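Local coordinates for protein D-3-phosphoglycerate dehydrogenase (Sulfolobus tokodaii, PDB 2EKL) that binds NAD and probably catalyses the NAD-dependent oxidation of D-3-phosphoglycerate that opens the phosphorylated route of serine biosynthesis, at residues A[102-107]-A[286-291]; A[136-141]-A[250-255]; A[218-223]-A[243-248]; A[258-263]-A[267-272]. All coordinates share one frame; numbering follows the deposited sequence.

Overall arrangement
Contacts 2, 3 and 4 belong to the Rossmann-type NAD-binding domain, whereas contact 1 pairs helices 102-118 and 289-309, which carry the chain between that domain and the one built on the five-stranded sheet. Along the chain, contact 3 is nested within the loop closed by contact 2, contact 4 follows, and contact 1 encloses all three. Centres of contacts 2 and 3 lie about 14 Å apart and those of contacts 3 and 4 about 18 Å apart; both pairs touch, through Lys250 and through helices 239-247 and 267-274. Contact 1, about 24 Å from contact 2 between centres, sits beside NAD. Contacts 1, 2 and 4 also reach the second subunit, so cofactor cleft and dimer interface share elements.

Contact 1: A[102-107]-A[286-291]; sequences TDSAVE and AQTKEA
Ser104, in the first turn of helix 102-118, meets Thr288, the N-cap of helix 289-309, where the two helices linking the domains of this D-2-hydroxyacid dehydrogenase fold come together beside the NAD site. Traced outward, the Ser104 side chain first places CB 3.7 Å from Thr288 OG1, with Thr288 CG2 and Ala291 CB just beyond. OG, at the tip, accepts a 2.7 Å hydrogen bond from Thr288 OG1, passes 3.2 Å from Thr288 CG2 and lies 3.6 Å from Ala291 CB. OG also bonds to the OE1 atom of Glu139 of the second subunit, so this buried hydroxyl joins the interdomain contact to the dimer interface.

Thr288 OG1 has a double task. With chi1 at 60° it lies between its own backbone N and carbonyl carbon, a position from which it can cap the helix while its hydroxyl donates to Ser104 OG. A valine in its place would probably leave Ala291 N without its cap and Ser104 OG without this donor, weakening the join between the two helices. Close by, Ala105 touches NAD and Ala286 belongs to the same cofactor pocket, which puts the helix pairing right at the cleft. The capping bond itself, from Ala291 N to Thr288 OG1, measures 3.0 Å with an N-H...O angle of 155°.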
# COMPACT_ATOMS: atom_id res chain seq x y z
N THR A 102 -10.73 2.23 -12.81
CA THR A 102 -11.19 1.82 -11.48
C THR A 102 -10.21 1.03 -10.62
O THR A 102 -9.83 1.49 -9.54
CB THR A 102 -12.52 1.02 -11.57
OG1 THR A 102 -13.52 1.83 -12.19
CG2 THR A 102 -12.99 0.62 -10.18
N ASP A 103 -9.79 -0.15 -11.07
CA ASP A 103 -8.89 -0.96 -10.25
C ASP A 103 -7.55 -0.30 -9.95
O ASP A 103 -6.98 -0.50 -8.87
CB ASP A 103 -8.66 -2.34 -10.89
CG ASP A 103 -9.90 -3.22 -10.84
OD1 ASP A 103 -10.72 -3.08 -9.90
OD2 ASP A 103 -10.05 -4.08 -11.74
N SER A 104 -7.03 0.48 -10.89
CA SER A 104 -5.76 1.16 -10.64
C SER A 104 -5.93 2.23 -9.57
O SER A 104 -5.06 2.42 -8.72
CB SER A 104 -5.23 1.77 -11.94
OG SER A 104 -4.74 0.74 -12.79
N ALA A 105 -7.07 2.92 -9.58
CA ALA A 105 -7.34 3.96 -8.58
C ALA A 105 -7.58 3.31 -7.22
O ALA A 105 -7.13 3.82 -6.19
CB ALA A 105 -8.55 4.80 -9.00
N VAL A 106 -8.28 2.18 -7.22
CA VAL A 106 -8.56 1.44 -5.99
C VAL A 106 -7.26 1.00 -5.32
O VAL A 106 -7.07 1.15 -4.11
CB VAL A 106 -9.39 0.16 -6.28
CG1 VAL A 106 -9.41 -0.75 -5.06
CG2 VAL A 106 -10.82 0.54 -6.69
N GLU A 107 -6.36 0.45 -6.13
CA GLU A 107 -5.09 -0.02 -5.61
C GLU A 107 -4.24 1.11 -5.05
O GLU A 107 -3.64 0.96 -3.98
CB GLU A 107 -4.34 -0.79 -6.72
CG GLU A 107 -4.97 -2.16 -6.98
CD GLU A 107 -4.73 -2.68 -8.39
OE1 GLU A 107 -3.73 -2.29 -9.02
OE2 GLU A 107 -5.54 -3.51 -8.85
N ALA A 286 -4.64 6.74 -12.38
CA ALA A 286 -5.00 6.02 -13.60
C ALA A 286 -3.74 5.69 -14.40
O ALA A 286 -3.82 5.20 -15.52
CB ALA A 286 -5.93 6.88 -14.45
N GLN A 287 -2.58 5.94 -13.81
CA GLN A 287 -1.32 5.70 -14.51
C GLN A 287 -0.70 4.31 -14.42
O GLN A 287 0.31 4.11 -13.76
CB GLN A 287 -0.29 6.74 -14.08
CG GLN A 287 -0.64 8.16 -14.51
CD GLN A 287 -0.67 8.32 -16.01
OE1 GLN A 287 0.30 8.01 -16.70
NE2 GLN A 287 -1.79 8.80 -16.53
N THR A 288 -1.34 3.34 -15.07
CA THR A 288 -0.80 1.98 -15.14
C THR A 288 -0.89 1.59 -16.61
O THR A 288 -1.70 2.14 -17.35
CB THR A 288 -1.60 0.96 -14.31
OG1 THR A 288 -2.95 0.89 -14.78
CG2 THR A 288 -1.58 1.33 -12.83
N LYS A 289 -0.04 0.67 -17.03
CA LYS A 289 -0.04 0.22 -18.41
C LYS A 289 -1.42 -0.33 -18.77
O LYS A 289 -1.97 -0.01 -19.84
CB LYS A 289 1.02 -0.87 -18.59
CG LYS A 289 1.02 -1.55 -19.95
CD LYS A 289 2.15 -2.57 -20.07
CE LYS A 289 2.10 -3.63 -18.98
NZ LYS A 289 0.88 -4.48 -19.04
N GLU A 290 -1.98 -1.13 -17.87
CA GLU A 290 -3.29 -1.74 -18.09
C GLU A 290 -4.43 -0.73 -18.19
O GLU A 290 -5.26 -0.81 -19.10
CB GLU A 290 -3.59 -2.75 -16.98
CG GLU A 290 -2.68 -3.98 -16.96
CD GLU A 290 -1.30 -3.72 -16.36
OE1 GLU A 290 -1.08 -2.61 -15.81
OE2 GLU A 290 -0.45 -4.63 -16.42
N ALA A 291 -4.48 0.22 -17.26
CA ALA A 291 -5.54 1.23 -17.28
C ALA A 291 -5.46 2.12 -18.51
O ALA A 291 -6.47 2.42 -19.14
CB ALA A 291 -5.49 2.08 -16.01

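Contact 2: A[136-141]-A[250-255]; sequences EGLELA and KVYAYA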
# COMPACT_ATOMS: atom_id res chain seq x y z
N GLU A 136 7.78 4.05 13.80
CA GLU A 136 6.52 3.44 14.22
C GLU A 136 5.27 4.12 13.65
O GLU A 136 5.17 5.34 13.63
CB GLU A 136 6.44 3.43 15.75
CG GLU A 136 5.21 2.71 16.30
CD GLU A 136 5.09 2.82 17.81
OE1 GLU A 136 5.92 2.21 18.51
OE2 GLU A 136 4.18 3.53 18.28
N GLY A 137 4.33 3.29 13.20
CA GLY A 137 3.09 3.80 12.65
C GLY A 137 1.86 3.21 13.34
O GLY A 137 1.90 2.87 14.53
N LEU A 138 0.78 3.06 12.58
CA LEU A 138 -0.47 2.52 13.10
C LEU A 138 -0.95 1.29 12.34
O LEU A 138 -0.81 1.20 11.12
CB LEU A 138 -1.56 3.59 13.02
CG LEU A 138 -1.34 4.88 13.82
CD1 LEU A 138 -2.47 5.86 13.54
CD2 LEU A 138 -1.26 4.56 15.30
N GLU A 139 -1.53 0.34 13.08
CA GLU A 139 -2.07 -0.89 12.50
C GLU A 139 -3.50 -0.59 12.02
O GLU A 139 -4.19 0.26 12.60
CB GLU A 139 -2.06 -2.00 13.55
CG GLU A 139 -2.53 -3.35 13.05
CD GLU A 139 -2.32 -4.44 14.08
OE1 GLU A 139 -1.21 -5.02 14.12
OE2 GLU A 139 -3.26 -4.71 14.87
N LEU A 140 -3.95 -1.29 10.99
CA LEU A 140 -5.28 -1.04 10.43
C LEU A 140 -6.36 -2.05 10.78
O LEU A 140 -7.54 -1.68 10.89
CB LEU A 140 -5.17 -0.91 8.91
CG LEU A 140 -4.30 0.27 8.47
CD1 LEU A 140 -3.94 0.15 6.99
CD2 LEU A 140 -5.04 1.57 8.74
N ALA A 141 -5.97 -3.30 10.95
CA ALA A 141 -6.92 -4.36 11.27
C ALA A 141 -7.73 -4.01 12.51
O ALA A 141 -7.19 -3.45 13.47
CB ALA A 141 -6.17 -5.68 11.49
N LYS A 250 -4.77 16.90 15.29
CA LYS A 250 -5.90 15.98 15.23
C LYS A 250 -5.79 14.96 14.11
O LYS A 250 -6.07 13.78 14.31
CB LYS A 250 -7.22 16.75 15.07
CG LYS A 250 -8.44 15.82 15.15
CD LYS A 250 -9.75 16.59 15.19
CE LYS A 250 -10.91 15.63 15.40
NZ LYS A 250 -12.22 16.33 15.46
N VAL A 251 -5.40 15.42 12.92
CA VAL A 251 -5.26 14.53 11.78
C VAL A 251 -3.89 13.86 11.82
O VAL A 251 -2.87 14.54 11.81
CB VAL A 251 -5.42 15.31 10.45
CG1 VAL A 251 -5.20 14.39 9.25
CG2 VAL A 251 -6.81 15.94 10.38
N TYR A 252 -3.88 12.54 11.88
CA TYR A 252 -2.63 11.78 11.93
C TYR A 252 -1.91 11.92 10.60
O TYR A 252 -0.68 12.07 10.56
CB TYR A 252 -2.93 10.30 12.21
CG TYR A 252 -1.69 9.45 12.34
CD1 TYR A 252 -0.95 9.44 13.53
CD2 TYR A 252 -1.26 8.64 11.29
CE1 TYR A 252 0.19 8.65 13.65
CE2 TYR A 252 -0.12 7.85 11.41
CZ TYR A 252 0.60 7.85 12.59
OH TYR A 252 1.72 7.07 12.72
N ALA A 253 -2.67 11.87 9.51
CA ALA A 253 -2.09 11.98 8.19
C ALA A 253 -3.14 12.19 7.11
O ALA A 253 -4.29 11.77 7.25
CB ALA A 253 -1.27 10.72 7.87
N TYR A 254 -2.72 12.87 6.04
CA TYR A 254 -3.57 13.10 4.88
C TYR A 254 -2.78 12.51 3.72
O TYR A 254 -1.66 12.96 3.43
CB TYR A 254 -3.81 14.59 4.64
CG TYR A 254 -4.69 14.90 3.44
CD1 TYR A 254 -6.03 14.52 3.41
CD2 TYR A 254 -4.17 15.57 2.33
CE1 TYR A 254 -6.84 14.81 2.31
CE2 TYR A 254 -4.97 15.87 1.23
CZ TYR A 254 -6.30 15.48 1.22
OH TYR A 254 -7.09 15.78 0.13
N ALA A 255 -3.33 11.48 3.08
CA ALA A 255 -2.66 10.83 1.95
C ALA A 255 -3.50 11.11 0.72
O ALA A 255 -4.67 10.73 0.67
CB ALA A 255 -2.55 9.33 2.20
O HOH W 1 2.88 7.26 15.32
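The Tyr252 ring receives Leu138 on one face and a water at its edge, joining the loop ahead of strand 144-148 to strand 251-256 of the Rossmann-type NAD-binding domain. Leu138 CD1 stands over the middle of the ring, 3.6 Å from the centroid and only 3° off the ring normal, a nearly ideal CH-pi contact. Because the methyl is centred, it is almost equally far from all six ring carbons, Tyr252 CE2 being nearest at 3.7 Å. Leu138 CG leans toward the phenol end, 3.8 Å from Tyr252 CZ. The two side chains approach from opposite directions: the chain turns a corner at Tyr252, and with CG anti to the backbone N (chi1 -177°) the ring reaches across to the loop.

The phenol end passes beside Gly137, whose CA is 3.5 Å from Tyr252 OH. An alanine at Tyr252 would probably open a gap beneath Leu138 CD1 and rob the bridging water of its firmer partner. Around the pair, Lys119, Asn225 and Ile227 also touch the tyrosine, while Leu138 packs on Lys143 and on Lys289 of the second subunit, so the loop is in contact with both strand 251-256 and the second subunit. In the plane of the ring, the water binds Tyr252 OH at 2.9 Å and makes a weak 3.4 Å bond to Glu136 O.

Contact 3: A[218-223]-A[243-248]; sequences QFELMK and LDYIKK
Two successive beta-alpha-beta crossovers of the Rossmann-type domain place helices 216-221 and 239-247 side by side against the parallel sheet, where Phe219 and Glu220 of the one both meet Tyr245 of the other. The first helix leads into strand 226-230 and the second leads out of it, so the contact spans neighbouring crossover units.

Phe219 lays its CB, rather than its ring, over one face of Tyr245. This CH-pi contact puts Phe219 CB 3.5 Å from the centroid of the Tyr245 ring, and Phe219 CB comes within 3.4 Å of Tyr245 CE2. The rings themselves are nearly parallel, with planes at 10°, yet are slid so far apart that they barely overlap; their centroids are 5.2 Å apart. The Phe219 side chain also touches Ile214 in a loop and Ile228 of strand 226-230.

On the opposite face of the Tyr245 ring lies Lys248 NZ, 3.7 Å above the plane and offset toward the rim. The same ammonium makes a long salt bridge of 3.8 Å with Asp244 OD2, which also bonds to Tyr216 OH. Glu220 OE1 is 4.9 Å from Lys248 NZ, near enough that the lysine may favour the carboxylate's charge.

At the ring edge Glu220 accepts a hydrogen bond from the phenol. Its chain leaves the backbone extended and then bends at chi2 (56°), which brings the carboxylate back to the tyrosine. Tyr245 OH donates to Glu220 OE1 at 2.6 Å, arriving on the anti side and 21° out of the carboxylate plane.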
# COMPACT_ATOMS: atom_id res chain seq x y z
N GLN A 218 -17.29 18.94 9.58
CA GLN A 218 -16.92 17.54 9.40
C GLN A 218 -15.60 17.23 10.10
O GLN A 218 -15.46 16.18 10.73
CB GLN A 218 -16.83 17.20 7.91
CG GLN A 218 -18.16 17.26 7.15
CD GLN A 218 -18.72 18.67 7.03
OE1 GLN A 218 -18.01 19.61 6.65
NE2 GLN A 218 -20.00 18.83 7.33
N PHE A 219 -14.63 18.12 9.98
CA PHE A 219 -13.34 17.92 10.63
C PHE A 219 -13.52 17.87 12.15
O PHE A 219 -12.85 17.10 12.83
CB PHE A 219 -12.37 19.06 10.28
CG PHE A 219 -11.59 18.83 9.01
CD1 PHE A 219 -10.57 17.88 8.98
CD2 PHE A 219 -11.87 19.54 7.86
CE1 PHE A 219 -9.85 17.64 7.81
CE2 PHE A 219 -11.16 19.32 6.68
CZ PHE A 219 -10.14 18.37 6.65
N GLU A 220 -14.42 18.69 12.66
CA GLU A 220 -14.66 18.72 14.10
C GLU A 220 -15.29 17.41 14.59
O GLU A 220 -15.00 16.95 15.69
CB GLU A 220 -15.58 19.90 14.45
CG GLU A 220 -15.65 20.24 15.93
CD GLU A 220 -14.28 20.52 16.54
OE1 GLU A 220 -13.49 21.26 15.92
OE2 GLU A 220 -14.00 20.01 17.65
N LEU A 221 -16.13 16.82 13.76
CA LEU A 221 -16.80 15.56 14.10
C LEU A 221 -15.87 14.36 14.09
O LEU A 221 -16.13 13.36 14.74
CB LEU A 221 -17.95 15.30 13.12
CG LEU A 221 -19.28 16.02 13.32
CD1 LEU A 221 -20.12 15.94 12.05
CD2 LEU A 221 -20.02 15.41 14.51
N MET A 222 -14.77 14.47 13.34
CA MET A 222 -13.83 13.36 13.22
C MET A 222 -13.19 12.88 14.52
O MET A 222 -13.12 13.61 15.51
CB MET A 222 -12.72 13.72 12.23
CG MET A 222 -13.20 13.86 10.80
SD MET A 222 -11.84 14.38 9.76
CE MET A 222 -12.71 14.88 8.29
N LYS A 223 -12.73 11.63 14.49
CA LYS A 223 -12.07 11.05 15.64
C LYS A 223 -10.65 11.60 15.69
O LYS A 223 -10.12 12.05 14.68
CB LYS A 223 -11.99 9.52 15.52
CG LYS A 223 -13.31 8.79 15.56
CD LYS A 223 -13.11 7.27 15.61
CE LYS A 223 -12.38 6.85 16.88
NZ LYS A 223 -12.21 5.37 17.01
N LEU A 243 -5.29 21.91 6.85
CA LEU A 243 -4.02 22.36 7.40
C LEU A 243 -4.20 22.74 8.87
O LEU A 243 -3.36 22.44 9.72
CB LEU A 243 -3.50 23.57 6.61
CG LEU A 243 -2.19 24.21 7.10
CD1 LEU A 243 -1.07 23.20 7.09
CD2 LEU A 243 -1.85 25.39 6.20
N ASP A 244 -5.32 23.39 9.17
CA ASP A 244 -5.65 23.81 10.52
C ASP A 244 -5.68 22.60 11.45
O ASP A 244 -5.03 22.58 12.50
CB ASP A 244 -7.01 24.51 10.52
CG ASP A 244 -7.36 25.15 11.85
OD1 ASP A 244 -6.56 25.03 12.81
OD2 ASP A 244 -8.43 25.78 11.94
N TYR A 245 -6.42 21.57 11.05
CA TYR A 245 -6.54 20.37 11.86
C TYR A 245 -5.30 19.49 11.90
O TYR A 245 -5.13 18.69 12.82
CB TYR A 245 -7.77 19.57 11.41
CG TYR A 245 -9.05 20.16 11.96
CD1 TYR A 245 -9.51 19.80 13.23
CD2 TYR A 245 -9.76 21.12 11.25
CE1 TYR A 245 -10.65 20.39 13.77
CE2 TYR A 245 -10.91 21.72 11.79
CZ TYR A 245 -11.34 21.34 13.05
OH TYR A 245 -12.47 21.92 13.58
N ILE A 246 -4.42 19.62 10.91
CA ILE A 246 -3.18 18.86 10.92
C ILE A 246 -2.25 19.53 11.93
O ILE A 246 -1.61 18.87 12.75
CB ILE A 246 -2.51 18.84 9.53
CG1 ILE A 246 -3.27 17.87 8.61
CG2 ILE A 246 -1.05 18.41 9.64
CD1 ILE A 246 -2.69 17.76 7.21
N LYS A 247 -2.21 20.86 11.89
CA LYS A 247 -1.36 21.61 12.82
C LYS A 247 -1.83 21.46 14.26
O LYS A 247 -1.02 21.51 15.19
CB LYS A 247 -1.31 23.08 12.40
CG LYS A 247 -0.58 23.28 11.08
CD LYS A 247 -0.65 24.71 10.58
CE LYS A 247 0.14 25.66 11.47
NZ LYS A 247 0.23 27.01 10.86
N LYS A 248 -3.14 21.28 14.46
CA LYS A 248 -3.69 21.10 15.80
C LYS A 248 -3.28 19.73 16.34
O LYS A 248 -3.33 19.48 17.54
CB LYS A 248 -5.22 21.17 15.77
CG LYS A 248 -5.80 22.54 15.47
CD LYS A 248 -7.32 22.47 15.42
CE LYS A 248 -7.92 23.84 15.17
NZ LYS A 248 -9.40 23.78 15.03

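Contact 4: A[258-263]-A[267-272]; sequences VFWNEP and EWELEL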
# COMPACT_ATOMS: atom_id res chain seq x y z
N VAL A 258 -4.35 13.67 -5.30
CA VAL A 258 -4.83 14.91 -5.91
C VAL A 258 -4.59 16.15 -5.05
O VAL A 258 -4.81 16.13 -3.83
CB VAL A 258 -6.34 14.81 -6.24
CG1 VAL A 258 -6.57 13.69 -7.24
CG2 VAL A 258 -7.13 14.56 -4.96
N PHE A 259 -4.15 17.23 -5.68
CA PHE A 259 -3.89 18.47 -4.97
C PHE A 259 -4.66 19.60 -5.65
O PHE A 259 -4.89 19.57 -6.86
CB PHE A 259 -2.39 18.79 -4.96
CG PHE A 259 -1.83 19.03 -3.59
CD1 PHE A 259 -1.81 18.01 -2.64
CD2 PHE A 259 -1.31 20.28 -3.24
CE1 PHE A 259 -1.30 18.23 -1.36
CE2 PHE A 259 -0.80 20.51 -1.97
CZ PHE A 259 -0.79 19.49 -1.02
N TRP A 260 -5.06 20.60 -4.87
CA TRP A 260 -5.82 21.73 -5.38
C TRP A 260 -5.11 22.32 -6.59
O TRP A 260 -5.75 22.69 -7.58
CB TRP A 260 -6.00 22.75 -4.26
CG TRP A 260 -6.74 22.13 -3.10
CD1 TRP A 260 -8.10 22.11 -2.91
CD2 TRP A 260 -6.18 21.36 -2.04
NE1 TRP A 260 -8.41 21.36 -1.80
CE2 TRP A 260 -7.25 20.89 -1.24
CE3 TRP A 260 -4.87 21.01 -1.68
CZ2 TRP A 260 -7.05 20.09 -0.11
CZ3 TRP A 260 -4.67 20.21 -0.55
CH2 TRP A 260 -5.76 19.76 0.21
N ASN A 261 -3.79 22.39 -6.51
CA ASN A 261 -2.94 22.88 -7.59
C ASN A 261 -1.76 21.93 -7.67
O ASN A 261 -1.08 21.69 -6.67
CB ASN A 261 -2.46 24.30 -7.31
CG ASN A 261 -3.50 25.35 -7.66
OD1 ASN A 261 -3.86 25.53 -8.82
ND2 ASN A 261 -3.99 26.05 -6.64
N GLU A 262 -1.51 21.38 -8.86
CA GLU A 262 -0.42 20.43 -9.05
C GLU A 262 0.57 20.95 -10.09
O GLU A 262 0.31 20.90 -11.29
CB GLU A 262 -0.99 19.08 -9.51
CG GLU A 262 -2.15 18.58 -8.64
CD GLU A 262 -2.88 17.38 -9.23
OE1 GLU A 262 -2.69 17.07 -10.42
OE2 GLU A 262 -3.68 16.75 -8.49
N PRO A 263 1.73 21.48 -9.65
CA PRO A 263 2.21 21.63 -8.27
C PRO A 263 1.49 22.77 -7.55
O PRO A 263 0.84 23.60 -8.19
CB PRO A 263 3.70 21.94 -8.43
CG PRO A 263 4.01 21.53 -9.86
CD PRO A 263 2.77 21.92 -10.59
N GLU A 267 0.35 29.83 -0.69
CA GLU A 267 1.11 29.65 0.55
C GLU A 267 0.62 28.51 1.43
O GLU A 267 1.42 27.73 1.95
CB GLU A 267 1.10 30.95 1.37
CG GLU A 267 1.98 30.88 2.62
CD GLU A 267 1.91 32.13 3.47
OE1 GLU A 267 2.10 33.24 2.92
OE2 GLU A 267 1.67 32.01 4.69
N TRP A 268 -0.69 28.42 1.63
CA TRP A 268 -1.24 27.37 2.48
C TRP A 268 -1.06 25.99 1.85
O TRP A 268 -0.86 25.00 2.56
CB TRP A 268 -2.72 27.63 2.77
CG TRP A 268 -3.56 27.65 1.55
CD1 TRP A 268 -3.80 28.71 0.73
CD2 TRP A 268 -4.25 26.53 0.97
NE1 TRP A 268 -4.58 28.33 -0.32
CE2 TRP A 268 -4.88 27.00 -0.20
CE3 TRP A 268 -4.39 25.19 1.33
CZ2 TRP A 268 -5.64 26.16 -1.03
CZ3 TRP A 268 -5.14 24.35 0.51
CH2 TRP A 268 -5.76 24.85 -0.65
N GLU A 269 -1.13 25.93 0.52
CA GLU A 269 -0.95 24.68 -0.21
C GLU A 269 0.48 24.19 -0.05
O GLU A 269 0.74 23.00 0.13
CB GLU A 269 -1.21 24.88 -1.70
CG GLU A 269 -2.65 24.77 -2.13
CD GLU A 269 -2.77 24.65 -3.63
OE1 GLU A 269 -2.50 25.64 -4.33
OE2 GLU A 269 -3.13 23.55 -4.10
N LEU A 270 1.41 25.13 -0.14
CA LEU A 270 2.82 24.81 0.02
C LEU A 270 3.10 24.30 1.43
O LEU A 270 3.88 23.38 1.62
CB LEU A 270 3.66 26.06 -0.27
CG LEU A 270 3.55 26.53 -1.72
CD1 LEU A 270 4.20 27.90 -1.89
CD2 LEU A 270 4.21 25.50 -2.63
N GLU A 271 2.44 24.90 2.42
CA GLU A 271 2.65 24.49 3.81
C GLU A 271 2.17 23.05 4.00
O GLU A 271 2.81 22.26 4.71
CB GLU A 271 1.91 25.42 4.77
CG GLU A 271 2.52 25.42 6.17
CD GLU A 271 1.85 26.39 7.12
OE1 GLU A 271 1.50 27.51 6.69
OE2 GLU A 271 1.68 26.03 8.30
N LEU A 272 1.05 22.71 3.37
CA LEU A 272 0.51 21.36 3.46
C LEU A 272 1.47 20.37 2.81
O LEU A 272 1.85 19.37 3.41
CB LEU A 272 -0.84 21.27 2.74
CG LEU A 272 -2.10 21.68 3.50
CD1 LEU A 272 -3.28 21.71 2.54
CD2 LEU A 272 -2.36 20.72 4.65
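Trp260 and Glu269 have the nearest CA atoms of the two segments, 7.7 Å apart, where the loop after strand 251-256 of the Rossmann-type domain folds back on helix 267-274. From the helix, Glu269 grips Asn261 with both carboxylate oxygens. Asn261 ND2 donates to Glu269 OE1 at 2.8 Å, at an angle of 159°, on the syn side but tilted well out of the carboxylate plane, whereas the bond from Asn261 N to Glu269 OE2 is strongly bent and weak. Together the two bonds probably limit rotation of the carboxylate, the one from ND2 being the firmer.

Next to this grip the indoles meet edge to face, planes 64° apart, the edge of Trp268 bringing CH2 to 3.8 Å from CD2 on the face of Trp260. A chi1 of 61° sends the Trp268 indole out from the helix toward Trp260, and Glu269 CG lies against one of its faces. Both indole nitrogens bond outside the pair, Trp260 NE1 to Val237 O and Trp268 NE1 to Glu266 OE1.

Leu272 adds an apolar contact, its CD1 3.7 Å from Trp260 CZ3. Phe259, which also packs on Phe132 of the second subunit, turns its edge to the helix, CE2 3.6 Å from Glu269 O.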